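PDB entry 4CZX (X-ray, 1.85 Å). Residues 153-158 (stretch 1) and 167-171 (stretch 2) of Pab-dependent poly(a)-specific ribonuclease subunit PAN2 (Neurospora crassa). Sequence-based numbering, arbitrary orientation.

Stretch 1, residues 153-158: QDQYSF
Stretch 2 167-171: AATNK

Residues 153-158 and 167-171 of PAN2 meet as a short, irregular antiparallel pairing that buries 411 Å² in all. Residues 167-169 continue a strand that begins earlier in the chain, whereas the partner turns a corner at S157. The end-to-end directions of the touching parts (CA 154 to 158 and CA 167 to 170) lie 106° apart. Two bridges set the register: F158 with A168 (CA-CA 5.0 Å), a hydrogen-bonded pair, and Y156 with T169 (CA-CA 4.1 Å), a non-hydrogen-bonded pair. The shift of one residue between them is a beta bulge.

A167 (phi/psi -122/107) directs its CB toward the other stretch and lies over one face of the Y156 ring, with A167 CB 3.4 Å from Y156 CE1. Although Y156 (-116/142) has its CA-CB bond pointing away overall, chi1 of -65° (m) and chi2 of -63° bring the end of its side chain nearer. Along the backbone, A167 CA makes a CA-H...O contact with F158 O at 3.5 Å.

A168 (-87/121) carries the central bonds. A168 N donates to F158 O at 2.9 Å, and A168 O receives S157 N at 2.7 Å and, weakly, F158 N at 3.4 Å. One carbonyl thus faces two successive amides at the bulge, with S157 at -103/-24 and F158 returning to an extended -142/147. A168 O also lies 3.3 Å from Y156 CA in a CA-H...O contact. The side chains of A168 and F158 share a face of the sheet, their CB atoms 3.9 Å apart; the F158 ring (chi1 -64°, m; chi2 90°) leads away, presenting its edge to the alanine methyl.

At T169 (-77/166) the side chains of the bridged pair diverge. T169 CA approaches Q155 O at 3.0 Å in a further CA-H...O contact. With chi1 at 78° (p), T169 CG2 lies 3.8 Å from Y156 CE1 and 4.0 Å from CB of D154 (-94/139; chi1 -66°, m), while T169 OG1 accepts a hydrogen bond from K171 N at 3.0 Å.

N170 leaves the strand at -83/11. N170 N donates to Q155 O at 3.0 Å, and the N170 side chain (chi1 55°, p; chi2 8°) places ND2 3.4 Å from Q155 OE1 in a weak hydrogen bond. The Q155 backbone is extended (-99/143) and its side chain has chi1 -60° (m), chi2 -177° (t) and chi3 -5°. A water completes this polar cluster, accepting from Q155 N at 3.0 Å and donating to N170 OD1 at 2.9 Å. S157 OG (chi1 -61°, m) packs 3.6 Å from N170 CB. K171 (-109/-1) makes no contact with the other stretch.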

# COMPACT_ATOMS: atom_id res chain seq x y z
N GLN A 153 -21.72 -10.26 -39.00
CA GLN A 153 -20.77 -11.07 -39.75
C GLN A 153 -19.49 -10.29 -39.97
O GLN A 153 -18.39 -10.85 -39.99
CB GLN A 153 -21.37 -11.50 -41.08
CG GLN A 153 -22.48 -12.52 -40.92
CD GLN A 153 -22.58 -13.45 -42.12
OE1 GLN A 153 -22.86 -13.02 -43.24
NE2 GLN A 153 -22.33 -14.74 -41.89
N ASP A 154 -19.63 -8.98 -40.12
CA ASP A 154 -18.49 -8.09 -40.32
C ASP A 154 -18.03 -7.51 -38.99
O ASP A 154 -18.84 -7.12 -38.15
CB ASP A 154 -18.84 -6.98 -41.31
CG ASP A 154 -19.09 -7.50 -42.72
OD1 ASP A 154 -18.29 -8.32 -43.21
OD2 ASP A 154 -20.10 -7.10 -43.34
N GLN A 155 -16.71 -7.44 -38.80
CA GLN A 155 -16.14 -6.86 -37.60
C GLN A 155 -15.70 -5.43 -37.91
O GLN A 155 -15.24 -5.15 -39.01
CB GLN A 155 -14.97 -7.72 -37.10
CG GLN A 155 -15.40 -9.14 -36.76
CD GLN A 155 -14.27 -9.96 -36.19
OE1 GLN A 155 -13.13 -9.50 -36.13
NE2 GLN A 155 -14.58 -11.18 -35.76
N TYR A 156 -15.88 -4.53 -36.94
CA TYR A 156 -15.74 -3.11 -37.21
C TYR A 156 -14.60 -2.43 -36.47
O TYR A 156 -14.37 -2.70 -35.29
CB TYR A 156 -17.07 -2.41 -36.88
CG TYR A 156 -18.21 -2.84 -37.78
CD1 TYR A 156 -18.15 -2.59 -39.15
CD2 TYR A 156 -19.32 -3.49 -37.28
CE1 TYR A 156 -19.19 -2.99 -39.99
CE2 TYR A 156 -20.36 -3.87 -38.11
CZ TYR A 156 -20.29 -3.62 -39.48
OH TYR A 156 -21.30 -4.00 -40.32
N SER A 157 -13.93 -1.49 -37.15
CA SER A 157 -12.93 -0.64 -36.52
C SER A 157 -13.40 0.78 -36.22
O SER A 157 -12.83 1.46 -35.37
CB SER A 157 -11.67 -0.57 -37.39
OG SER A 157 -11.11 -1.86 -37.56
N PHE A 158 -14.41 1.24 -36.97
CA PHE A 158 -15.00 2.58 -36.80
C PHE A 158 -16.50 2.52 -37.01
O PHE A 158 -17.00 1.75 -37.84
CB PHE A 158 -14.46 3.60 -37.81
CG PHE A 158 -13.00 3.89 -37.69
CD1 PHE A 158 -12.07 3.14 -38.40
CD2 PHE A 158 -12.54 4.93 -36.90
CE1 PHE A 158 -10.72 3.40 -38.29
CE2 PHE A 158 -11.19 5.19 -36.79
CZ PHE A 158 -10.28 4.43 -37.49
N ALA A 167 -19.98 2.36 -41.12
CA ALA A 167 -19.32 1.31 -40.36
C ALA A 167 -18.12 0.76 -41.11
O ALA A 167 -18.28 0.02 -42.07
CB ALA A 167 -20.31 0.20 -40.05
N ALA A 168 -16.92 1.10 -40.65
CA ALA A 168 -15.71 0.60 -41.30
C ALA A 168 -15.31 -0.76 -40.72
O ALA A 168 -15.06 -0.89 -39.52
CB ALA A 168 -14.57 1.58 -41.15
N THR A 169 -15.26 -1.77 -41.59
CA THR A 169 -14.82 -3.09 -41.19
C THR A 169 -13.31 -3.13 -41.07
O THR A 169 -12.61 -2.24 -41.56
CB THR A 169 -15.22 -4.17 -42.21
OG1 THR A 169 -14.32 -4.12 -43.32
CG2 THR A 169 -16.64 -3.95 -42.68
N ASN A 170 -12.80 -4.18 -40.45
CA ASN A 170 -11.35 -4.30 -40.32
C ASN A 170 -10.73 -4.88 -41.59
O ASN A 170 -9.55 -5.21 -41.60
CB ASN A 170 -10.98 -5.13 -39.09
CG ASN A 170 -11.63 -6.49 -39.08
OD1 ASN A 170 -12.26 -6.91 -40.05
ND2 ASN A 170 -11.46 -7.22 -37.96
N LYS A 171 -11.53 -4.98 -42.66
CA LYS A 171 -11.03 -5.48 -43.95
C LYS A 171 -10.92 -4.37 -45.00
O LYS A 171 -10.51 -4.64 -46.14
CB LYS A 171 -11.92 -6.59 -44.51
CG LYS A 171 -12.21 -7.75 -43.56
CD LYS A 171 -10.97 -8.51 -43.19
CE LYS A 171 -11.29 -9.52 -42.08
NZ LYS A 171 -10.10 -10.34 -41.70
O HOH W 1 -14.68 -8.26 -40.85